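Local coordinates for flavin reductase domain protein, FMN-binding (Shewanella baltica, PDB 3HMZ) that binds flavin mononucleotide and probably works as an NAD(P)-dependent oxidoreductase of the flavin reductase type, at residues Leu25-Leu33 with Lys178-Gly186; Asp42-Cys50 with Thr61-Thr70. All coordinates share one frame; numbering follows the deposited sequence. Where two conformers were deposited one is given.

Contact 1. Residues Leu25-Leu33 with Lys178-Gly186; sequences LLNHGPTVL and KRSLHYIAG. With FMN (flavin mononucleotide), chain B.
Pro30 and His182 mark the closest backbone approach, their CA atoms 5.1 Å apart, and the short runs that touch, His28 to Thr31 and Ser180 to Tyr183, point 61° apart. The two segments therefore meet briefly, outside any regular sheet pairing. A single direct backbone bond joins them, from Thr31 N to Leu181 O at 2.8 Å, with the donor in the carbonyl plane. Water 1 accepts from Leu181 N and lies within bonding distance of Thr31 O, to which it probably donates. The hydroxyl of Thr31 supplies a further acceptor: Tyr183 N reaches Thr31 OG1 at 3.0 Å, nearly straight at 166°. Chi1 of -68° places this OG1 anti to the carbonyl carbon, which leaves CG2 anti to the backbone N and near the flavin methyl C7M.

Ser180 OG links two imidazoles. It lies in the plane of the His28 ring, 3.0 Å from His28 NE2, and bonds at 2.8 Å to His182 NE2 within its own segment. The His182 ring receives Pro30 over one face, a CH-pi contact with Pro30 CA 3.8 Å from the ring centroid, while its ND1 makes a weak bond to Gly29 O. Farther along, the Tyr183 ring carries the FMN methyl C7M over its centre, 3.1 Å above the plane, with Ala185 N over the opposite face. Tyr183 OH donates to Gly186 O at 2.6 Å, which fixes the ring's outer end.

Strand 181-185 pairs with strand 188-197, and Leu181 leans on helix 90-96. His182 ND1 also bonds to His28 O of the second subunit, so this buried junction, just ahead of strand 32-38, adjoins the dimer interface beside the flavin.

Contact 2. Residues Asp42-Cys50 with Thr61-Thr70; sequences DNVMAAAWC and TVVLDKMTKT. With FMN (flavin mononucleotide), chain B; EDO (1,2-ethanediol), chain J; EDO (1,2-ethanediol), chain I.
Trp49 O accepts two hydrogen bonds, one from Val63 N at 3.1 Å and one from water 2. Val62 CA adds a C-H...O contact to the same oxygen at 3.4 Å. Water 2 also bonds to Thr61 OG1. Next to this point Cys50 and Val62 form an antiparallel non-hydrogen-bonded pair, CA to CA 4.2 Å, and both side chains lie on the same face of the sheet. Val63 meets Trp49 from the indole edge, its CB and CG1 close to CE3.

Beyond the pair the segments part to hold FMN between them. Ala48 N and Trp49 N donate to flavin N5 and O4, while Val63 O accepts from N3 at 2.8 Å and Asp65 N donates to O2, so the polar edge of the flavin is read by backbone groups. Met45, present as selenomethionine and bent at chi3 (-107°), brings its CE to within 3.7 Å of Leu64 CD2 and close to flavin C2.

At the phosphate, Asn43 ND2 donates to O1P at 2.8 Å, almost straight at 173°. Thr70 OG1 donates to O2P at 2.7 Å, and the backbone N atoms of Lys69 and Thr70 hold O3P and O2P. Thr68 caps this helix start, whose dipole would be expected to stabilise the negative charge.

Strands 41-55 and 58-63 form a hairpin flanked by strands 32-38 and 149-160, consistent with the split barrel of FMN-binding flavin reductases. Helix 69-77 begins at the phosphate, and Trp49 NE1 bonds to Asn27 of the second subunit.

How the contacts relate
Both contacts are buried, touch the same FMN and reach the second subunit, yet they treat the cofactor differently. Contact 2 belongs to a hairpin and the start of a helix, and meets the flavin's polar edge and phosphate through directed hydrogen bonds. Contact 1 reaches the dimethylbenzene end by packing alone, and its polar chemistry is spent on tying distant parts of the chain together. Contact 2 is nested within the loop that contact 1 closes. They join directly where strands 32-38 and 41-55 are neighbours: Val32 N lies 2.9 Å from Ala47 O, a probable hydrogen bond, and Thr31 packs on Ala48.

Contact 1. Residues Leu25-Leu33 with Lys178-Gly186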
loop_
_atom_site.group_PDB
_atom_site.type_symbol
_atom_site.label_atom_id
_atom_site.label_comp_id
_atom_site.label_asym_id
_atom_site.label_seq_id
_atom_site.Cartn_x
_atom_site.Cartn_y
_atom_site.Cartn_z
ATOM N N LEU A 25 0.271 -9.388 -6.442
ATOM C CA LEU A 25 0.847 -9.865 -5.204
ATOM C C LEU A 25 0.879 -8.749 -4.139
ATOM O O LEU A 25 0.968 -9.037 -2.942
ATOM C CB LEU A 25 2.264 -10.418 -5.443
ATOM C CG LEU A 25 2.303 -11.632 -6.383
ATOM C CD1 LEU A 25 3.753 -12.001 -6.778
ATOM C CD2 LEU A 25 1.570 -12.855 -5.798
ATOM N N LEU A 26 0.899 -7.479 -4.574
ATOM C CA LEU A 26 0.984 -6.349 -3.669
ATOM C C LEU A 26 -0.250 -5.457 -3.685
ATOM O O LEU A 26 -0.265 -4.443 -3.003
ATOM C CB LEU A 26 2.205 -5.491 -4.017
ATOM C CG LEU A 26 3.552 -6.191 -3.973
ATOM C CD1 LEU A 26 4.670 -5.246 -4.365
ATOM C CD2 LEU A 26 3.821 -6.832 -2.593
ATOM N N ASN A 27 -1.248 -5.786 -4.510
ATOM C CA ASN A 27 -2.347 -4.846 -4.770
ATOM C C ASN A 27 -3.192 -4.501 -3.550
ATOM O O ASN A 27 -3.659 -3.366 -3.427
ATOM C CB ASN A 27 -3.204 -5.334 -5.931
ATOM C CG ASN A 27 -3.411 -4.290 -6.991
ATOM O OD1 ASN A 27 -2.575 -3.434 -7.194
ATOM N ND2 ASN A 27 -4.496 -4.415 -7.727
ATOM N N HIS A 28 -3.314 -5.474 -2.645
ATOM C CA HIS A 28 -4.050 -5.313 -1.410
ATOM C C HIS A 28 -3.257 -4.570 -0.305
ATOM O O HIS A 28 -3.746 -4.415 0.814
ATOM C CB HIS A 28 -4.575 -6.650 -0.917
ATOM C CG HIS A 28 -3.511 -7.635 -0.586
ATOM N ND1 HIS A 28 -2.565 -8.056 -1.503
ATOM C CD2 HIS A 28 -3.302 -8.349 0.537
ATOM C CE1 HIS A 28 -1.777 -8.947 -0.923
ATOM N NE2 HIS A 28 -2.197 -9.136 0.321
ATOM N N GLY A 29 -2.041 -4.101 -0.636
ATOM C CA GLY A 29 -1.229 -3.288 0.235
ATOM C C GLY A 29 -0.636 -3.960 1.479
ATOM O O GLY A 29 -0.556 -3.340 2.542
ATOM N N PRO A 30 -0.130 -5.189 1.337
ATOM C CA PRO A 30 0.471 -5.813 2.509
ATOM C C PRO A 30 1.781 -5.139 2.930
ATOM O O PRO A 30 2.489 -4.568 2.107
ATOM C CB PRO A 30 0.805 -7.226 2.003
ATOM C CG PRO A 30 1.100 -7.030 0.514
ATOM C CD PRO A 30 0.078 -6.001 0.124
ATOM N N THR A 31 2.102 -5.292 4.200
ATOM C CA THR A 31 3.423 -4.992 4.711
ATOM C C THR A 31 4.313 -6.130 4.187
ATOM O O THR A 31 3.888 -7.283 4.129
ATOM C CB THR A 31 3.388 -4.905 6.228
ATOM O OG1 THR A 31 2.615 -3.744 6.569
ATOM C CG2 THR A 31 4.756 -4.807 6.800
ATOM N N VAL A 32 5.519 -5.771 3.745
ATOM C CA VAL A 32 6.435 -6.709 3.145
ATOM C C VAL A 32 7.722 -6.842 3.910
ATOM O O VAL A 32 7.978 -6.076 4.850
ATOM C CB VAL A 32 6.756 -6.308 1.678
ATOM C CG1 VAL A 32 5.459 -6.138 0.869
ATOM C CG2 VAL A 32 7.557 -4.998 1.604
ATOM N N LEU A 33 8.500 -7.850 3.527
ATOM C CA LEU A 33 9.905 -7.945 3.963
ATOM C C LEU A 33 10.763 -7.585 2.751
ATOM O O LEU A 33 10.517 -8.040 1.641
ATOM C CB LEU A 33 10.278 -9.330 4.492
ATOM C CG LEU A 33 9.326 -9.921 5.509
ATOM C CD1 LEU A 33 9.820 -11.333 5.852
ATOM C CD2 LEU A 33 9.132 -9.056 6.736
ATOM N N LYS A 178 -1.773 -18.120 6.742
ATOM C CA LYS A 178 -1.102 -17.628 5.531
ATOM C C LYS A 178 -1.598 -16.249 5.111
ATOM O O LYS A 178 -1.099 -15.671 4.156
ATOM C CB LYS A 178 -1.211 -18.621 4.383
ATOM C CG LYS A 178 -0.462 -19.927 4.674
ATOM C CD LYS A 178 -0.280 -20.774 3.416
ATOM C CE LYS A 178 0.519 -21.975 3.713
ATOM N NZ LYS A 178 0.798 -22.832 2.497
ATOM N N ARG A 179 -2.560 -15.686 5.839
ATOM C CA ARG A 179 -3.027 -14.336 5.519
ATOM C C ARG A 179 -1.878 -13.317 5.615
ATOM O O ARG A 179 -0.918 -13.473 6.396
ATOM C CB ARG A 179 -4.205 -13.947 6.412
ATOM C CG ARG A 179 -5.482 -14.623 5.980
ATOM C CD ARG A 179 -6.638 -14.569 6.950
ATOM N NE ARG A 179 -7.763 -15.290 6.351
ATOM C CZ ARG A 179 -8.582 -14.768 5.438
ATOM N NH1 ARG A 179 -8.441 -13.532 5.056
ATOM N NH2 ARG A 179 -9.565 -15.490 4.911
ATOM N N SER A 180 -1.954 -12.266 4.782
ATOM C CA SER A 180 -0.971 -11.201 4.824
ATOM C C SER A 180 -1.208 -10.285 6.027
ATOM O O SER A 180 -2.299 -10.265 6.610
ATOM C CB SER A 180 -0.977 -10.405 3.517
ATOM O OG SER A 180 -2.289 -9.945 3.167
ATOM N N LEU A 181 -0.146 -9.578 6.392
ATOM C CA LEU A 181 -0.109 -8.645 7.479
ATOM C C LEU A 181 -0.051 -7.224 6.963
ATOM O O LEU A 181 0.646 -6.937 6.006
ATOM C CB LEU A 181 1.118 -8.892 8.342
ATOM C CG LEU A 181 1.151 -10.161 9.186
ATOM C CD1 LEU A 181 2.597 -10.410 9.744
ATOM C CD2 LEU A 181 0.128 -10.063 10.325
ATOM N N HIS A 182 -0.783 -6.349 7.667
ATOM C CA HIS A 182 -0.986 -4.943 7.284
ATOM C C HIS A 182 -0.745 -4.103 8.524
ATOM O O HIS A 182 -1.564 -4.055 9.421
ATOM C CB HIS A 182 -2.386 -4.775 6.679
ATOM C CG HIS A 182 -2.634 -5.658 5.490
ATOM N ND1 HIS A 182 -2.667 -5.171 4.201
ATOM C CD2 HIS A 182 -2.751 -7.006 5.382
ATOM C CE1 HIS A 182 -2.838 -6.184 3.362
ATOM N NE2 HIS A 182 -2.852 -7.309 4.054
ATOM N N TYR A 183 0.440 -3.528 8.602
ATOM C CA TYR A 183 0.878 -2.836 9.815
ATOM C C TYR A 183 0.197 -1.531 10.082
ATOM O O TYR A 183 -0.089 -0.793 9.153
ATOM C CB TYR A 183 2.366 -2.551 9.694
ATOM C CG TYR A 183 3.047 -1.997 10.906
ATOM C CD1 TYR A 183 2.993 -2.677 12.100
ATOM C CD2 TYR A 183 3.883 -0.876 10.811
ATOM C CE1 TYR A 183 3.681 -2.214 13.231
ATOM C CE2 TYR A 183 4.591 -0.421 11.937
ATOM C CZ TYR A 183 4.496 -1.106 13.126
ATOM O OH TYR A 183 5.232 -0.657 14.214
ATOM N N ILE A 184 -0.035 -1.236 11.360
ATOM C CA ILE A 184 -0.436 0.133 11.754
ATOM C C ILE A 184 0.671 0.807 12.556
ATOM O O ILE A 184 1.296 1.780 12.074
ATOM C CB ILE A 184 -1.774 0.182 12.506
ATOM C CG1 ILE A 184 -2.894 -0.367 11.626
ATOM C CG2 ILE A 184 -2.060 1.617 12.938
ATOM C CD1 ILE A 184 -3.076 0.386 10.277
ATOM N N ALA A 185 0.914 0.316 13.770
ATOM C CA ALA A 185 1.865 0.959 14.669
ATOM C C ALA A 185 2.184 0.060 15.841
ATOM O O ALA A 185 1.427 -0.846 16.185
ATOM C CB ALA A 185 1.276 2.327 15.172
ATOM N N GLY A 186 3.305 0.346 16.487
ATOM C CA GLY A 186 3.731 -0.445 17.619
ATOM C C GLY A 186 3.930 -1.880 17.184
ATOM O O GLY A 186 4.642 -2.146 16.233
HETATM N N1 FMN B . 11.585 1.244 7.479
HETATM C C2 FMN B . 11.622 1.853 6.247
HETATM O O2 FMN B . 12.649 2.433 5.898
HETATM N N3 FMN B . 10.516 1.769 5.422
HETATM C C4 FMN B . 9.364 1.141 5.783
HETATM O O4 FMN B . 8.396 1.138 4.977
HETATM C C4A FMN B . 9.334 0.543 7.053
HETATM N N5 FMN B . 8.209 -0.133 7.490
HETATM C C5A FMN B . 8.212 -0.901 8.645
HETATM C C6 FMN B . 7.124 -1.723 8.976
HETATM C C7 FMN B . 7.116 -2.477 10.145
HETATM C C7M FMN B . 5.956 -3.364 10.475
HETATM C C8 FMN B . 8.215 -2.405 11.006
HETATM C C8M FMN B . 8.252 -3.199 12.296
HETATM C C9 FMN B . 9.288 -1.595 10.659
HETATM C C9A FMN B . 9.332 -0.832 9.502
HETATM N N10 FMN B . 10.408 -0.029 9.136
HETATM C C10 FMN B . 10.443 0.592 7.898
HETATM C "C1'" FMN B . 11.680 0.004 9.940
HETATM C "C2'" FMN B . 12.781 -0.953 9.464
HETATM O "O2'" FMN B . 12.266 -2.258 9.150
HETATM C "C3'" FMN B . 13.797 -1.017 10.599
HETATM O "O3'" FMN B . 14.405 0.264 10.743
HETATM C "C4'" FMN B . 14.813 -2.169 10.470
HETATM O "O4'" FMN B . 15.358 -2.384 11.768
HETATM C "C5'" FMN B . 15.932 -1.909 9.481
HETATM O "O5'" FMN B . 16.817 -3.029 9.536
HETATM P P FMN B . 18.271 -2.938 8.876
HETATM O O1P FMN B . 18.932 -4.226 9.335
HETATM O O2P FMN B . 18.155 -2.805 7.383
HETATM O O3P FMN B . 18.959 -1.718 9.431
HETATM O O HOH W 1 2.045 -9.448 4.575
#

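Contact 2. Residues Asp42-Cys50 with Thr61-Thr70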
loop_
_atom_site.group_PDB
_atom_site.type_symbol
_atom_site.label_atom_id
_atom_site.label_comp_id
_atom_site.label_asym_id
_atom_site.label_seq_id
_atom_site.Cartn_x
_atom_site.Cartn_y
_atom_site.Cartn_z
ATOM N N ASP A 42 23.787 -11.078 3.805
ATOM C CA ASP A 42 22.340 -10.934 3.592
ATOM C C ASP A 42 21.697 -10.132 4.703
ATOM O O ASP A 42 22.150 -10.115 5.848
ATOM C CB ASP A 42 21.696 -12.333 3.531
ATOM C CG ASP A 42 22.099 -13.111 2.300
ATOM O OD1 ASP A 42 22.176 -12.517 1.224
ATOM O OD2 ASP A 42 22.280 -14.341 2.373
ATOM N N ASN A 43 20.590 -9.485 4.359
ATOM C CA ASN A 43 19.812 -8.790 5.333
ATOM C C ASN A 43 18.338 -8.791 4.942
ATOM O O ASN A 43 17.997 -8.989 3.783
ATOM C CB ASN A 43 20.260 -7.349 5.546
ATOM C CG ASN A 43 19.838 -6.798 6.884
ATOM O OD1 ASN A 43 19.522 -7.542 7.817
ATOM N ND2 ASN A 43 19.846 -5.468 6.993
ATOM N N VAL A 44 17.509 -8.625 5.956
ATOM C CA VAL A 44 16.061 -8.540 5.807
ATOM C C VAL A 44 15.570 -7.438 6.780
ATOM O O VAL A 44 15.984 -7.396 7.925
ATOM C CB VAL A 44 15.361 -9.889 6.156
ATOM C CG1 VAL A 44 13.802 -9.778 5.985
ATOM C CG2 VAL A 44 15.974 -11.084 5.385
HETATM N N MSE A 45 14.650 -6.599 6.307
HETATM C CA MSE A 45 13.921 -5.646 7.142
HETATM C C MSE A 45 12.437 -5.666 6.766
HETATM O O MSE A 45 12.064 -6.254 5.753
HETATM C CB MSE A 45 14.460 -4.219 6.982
HETATM C CG MSE A 45 14.332 -3.638 5.571
HETATM SE SE MSE A 45 14.787 -1.783 5.467
HETATM C CE MSE A 45 13.046 -0.999 5.241
ATOM N N ALA A 46 11.621 -5.028 7.602
ATOM C CA ALA A 46 10.188 -4.874 7.334
ATOM C C ALA A 46 9.957 -3.530 6.639
ATOM O O ALA A 46 10.616 -2.519 6.959
ATOM C CB ALA A 46 9.365 -4.952 8.598
ATOM N N ALA A 47 9.046 -3.519 5.670
ATOM C CA ALA A 47 8.605 -2.286 5.015
ATOM C C ALA A 47 7.096 -2.277 4.808
ATOM O O ALA A 47 6.561 -3.124 4.080
ATOM C CB ALA A 47 9.316 -2.028 3.669
ATOM N N ALA A 48 6.405 -1.348 5.478
ATOM C CA ALA A 48 5.006 -1.097 5.155
ATOM C C ALA A 48 4.862 -0.261 3.882
ATOM O O ALA A 48 3.852 -0.369 3.177
ATOM C CB ALA A 48 4.302 -0.383 6.296
ATOM N N TRP A 49 5.869 0.582 3.580
ATOM C CA TRP A 49 5.737 1.574 2.497
ATOM C C TRP A 49 6.291 1.085 1.177
ATOM O O TRP A 49 7.197 1.662 0.609
ATOM C CB TRP A 49 6.302 2.915 2.935
ATOM C CG TRP A 49 5.632 3.495 4.130
ATOM C CD1 TRP A 49 4.493 3.057 4.746
ATOM C CD2 TRP A 49 6.022 4.672 4.829
ATOM N NE1 TRP A 49 4.171 3.862 5.838
ATOM C CE2 TRP A 49 5.091 4.869 5.895
ATOM C CE3 TRP A 49 7.075 5.594 4.669
ATOM C CZ2 TRP A 49 5.207 5.922 6.780
ATOM C CZ3 TRP A 49 7.179 6.632 5.561
ATOM C CH2 TRP A 49 6.254 6.792 6.599
ATOM N N CYS A 50 5.710 -0.002 0.697
ATOM C CA CYS A 50 6.043 -0.643 -0.560
ATOM C C CYS A 50 4.755 -0.706 -1.367
ATOM O O CYS A 50 3.754 -1.134 -0.851
ATOM C CB CYS A 50 6.590 -2.044 -0.322
ATOM S SG CYS A 50 6.992 -2.888 -1.883
ATOM N N THR A 61 7.540 0.675 -5.903
ATOM C CA THR A 61 8.238 1.641 -5.104
ATOM C C THR A 61 8.441 1.068 -3.713
ATOM O O THR A 61 7.606 0.288 -3.230
ATOM C CB THR A 61 7.503 3.004 -4.975
ATOM O OG1 THR A 61 6.179 2.786 -4.456
ATOM C CG2 THR A 61 7.458 3.734 -6.341
ATOM N N VAL A 62 9.500 1.508 -3.032
ATOM C CA VAL A 62 9.682 1.235 -1.600
ATOM C C VAL A 62 10.423 2.422 -0.972
ATOM O O VAL A 62 11.296 3.024 -1.610
ATOM C CB VAL A 62 10.348 -0.122 -1.324
ATOM C CG1 VAL A 62 11.815 -0.213 -1.898
ATOM C CG2 VAL A 62 10.245 -0.450 0.150
ATOM N N VAL A 63 10.011 2.787 0.221
ATOM C CA VAL A 63 10.620 3.860 0.989
ATOM C C VAL A 63 11.587 3.219 1.965
ATOM O O VAL A 63 11.197 2.368 2.775
ATOM C CB VAL A 63 9.575 4.709 1.705
ATOM C CG1 VAL A 63 10.260 5.876 2.378
ATOM C CG2 VAL A 63 8.500 5.191 0.710
ATOM N N LEU A 64 12.861 3.613 1.888
ATOM C CA LEU A 64 13.921 3.034 2.728
ATOM C C LEU A 64 14.629 4.144 3.481
ATOM O O LEU A 64 15.304 4.977 2.885
ATOM C CB LEU A 64 14.907 2.263 1.879
ATOM C CG LEU A 64 14.345 1.158 0.977
ATOM C CD1 LEU A 64 15.436 0.653 -0.006
ATOM C CD2 LEU A 64 13.737 0.043 1.791
ATOM N N ASP A 65 14.517 4.131 4.796
ATOM C CA ASP A 65 15.136 5.168 5.616
ATOM C C ASP A 65 16.667 5.108 5.485
ATOM O O ASP A 65 17.255 4.038 5.362
ATOM C CB ASP A 65 14.706 5.017 7.053
ATOM C CG ASP A 65 15.071 6.210 7.884
ATOM O OD1 ASP A 65 16.201 6.223 8.421
ATOM O OD2 ASP A 65 14.222 7.132 8.005
ATOM N N LYS A 66 17.286 6.288 5.501
ATOM C CA LYS A 66 18.741 6.402 5.439
ATOM C C LYS A 66 19.502 5.636 6.538
ATOM O O LYS A 66 20.679 5.358 6.340
ATOM C CB LYS A 66 19.156 7.887 5.476
ATOM C CG LYS A 66 18.770 8.610 4.210
ATOM C CD LYS A 66 19.311 10.050 4.199
ATOM C CE LYS A 66 18.964 10.788 2.926
ATOM N NZ LYS A 66 17.541 11.155 2.798
HETATM N N MSE A 67 18.863 5.369 7.678
HETATM C CA MSE A 67 19.459 4.654 8.821
HETATM C C MSE A 67 19.549 3.142 8.573
HETATM O O MSE A 67 20.218 2.432 9.328
HETATM C CB MSE A 67 18.660 4.886 10.138
HETATM C CG MSE A 67 17.358 3.992 10.367
HETATM SE SE MSE A 67 16.293 4.150 12.035
HETATM C CE MSE A 67 15.596 5.967 11.930
ATOM N N THR A 68 18.855 2.637 7.549
ATOM C CA THR A 68 18.811 1.179 7.390
ATOM C C THR A 68 19.993 0.551 6.683
ATOM O O THR A 68 20.486 1.076 5.680
ATOM C CB THR A 68 17.514 0.699 6.704
ATOM O OG1 THR A 68 17.485 1.068 5.325
ATOM C CG2 THR A 68 16.278 1.180 7.412
ATOM N N LYS A 69 20.453 -0.576 7.221
ATOM C CA LYS A 69 21.527 -1.335 6.589
ATOM C C LYS A 69 21.047 -1.895 5.259
ATOM O O LYS A 69 21.768 -1.894 4.284
ATOM C CB LYS A 69 22.064 -2.442 7.505
ATOM C CG LYS A 69 23.257 -3.225 6.932
ATOM C CD LYS A 69 24.493 -2.364 6.636
ATOM C CE LYS A 69 25.107 -1.800 7.845
ATOM N NZ LYS A 69 26.486 -1.214 7.435
ATOM N N THR A 70 19.777 -2.294 5.196
ATOM C CA THR A 70 19.234 -2.819 3.935
ATOM C C THR A 70 19.332 -1.805 2.788
ATOM O O THR A 70 19.679 -2.170 1.672
ATOM C CB THR A 70 17.785 -3.341 4.117
ATOM O OG1 THR A 70 17.759 -4.266 5.192
ATOM C CG2 THR A 70 17.329 -4.046 2.861
HETATM N N1 FMN B . 11.585 1.244 7.479
HETATM C C2 FMN B . 11.622 1.853 6.247
HETATM O O2 FMN B . 12.649 2.433 5.898
HETATM N N3 FMN B . 10.516 1.769 5.422
HETATM C C4 FMN B . 9.364 1.141 5.783
HETATM O O4 FMN B . 8.396 1.138 4.977
HETATM C C4A FMN B . 9.334 0.543 7.053
HETATM N N5 FMN B . 8.209 -0.133 7.490
HETATM C C5A FMN B . 8.212 -0.901 8.645
HETATM C C6 FMN B . 7.124 -1.723 8.976
HETATM C C7 FMN B . 7.116 -2.477 10.145
HETATM C C7M FMN B . 5.956 -3.364 10.475
HETATM C C8 FMN B . 8.215 -2.405 11.006
HETATM C C8M FMN B . 8.252 -3.199 12.296
HETATM C C9 FMN B . 9.288 -1.595 10.659
HETATM C C9A FMN B . 9.332 -0.832 9.502
HETATM N N10 FMN B . 10.408 -0.029 9.136
HETATM C C10 FMN B . 10.443 0.592 7.898
HETATM C "C1'" FMN B . 11.680 0.004 9.940
HETATM C "C2'" FMN B . 12.781 -0.953 9.464
HETATM O "O2'" FMN B . 12.266 -2.258 9.150
HETATM C "C3'" FMN B . 13.797 -1.017 10.599
HETATM O "O3'" FMN B . 14.405 0.264 10.743
HETATM C "C4'" FMN B . 14.813 -2.169 10.470
HETATM O "O4'" FMN B . 15.358 -2.384 11.768
HETATM C "C5'" FMN B . 15.932 -1.909 9.481
HETATM O "O5'" FMN B . 16.817 -3.029 9.536
HETATM P P FMN B . 18.271 -2.938 8.876
HETATM O O1P FMN B . 18.932 -4.226 9.335
HETATM O O2P FMN B . 18.155 -2.805 7.383
HETATM O O3P FMN B . 18.959 -1.718 9.431
HETATM C C1 EDO J . 23.907 3.510 7.886
HETATM O O1 EDO J . 23.359 3.945 9.144
HETATM C C2 EDO J . 23.459 2.081 7.581
HETATM O O2 EDO J . 23.626 1.210 8.730
HETATM C C1 EDO I . 11.110 6.638 6.081
HETATM O O1 EDO I . 11.635 6.504 7.407
HETATM C C2 EDO I . 12.066 7.471 5.237
HETATM O O2 EDO I . 11.775 8.875 5.264
HETATM O O HOH W 2 6.444 3.350 -1.786
#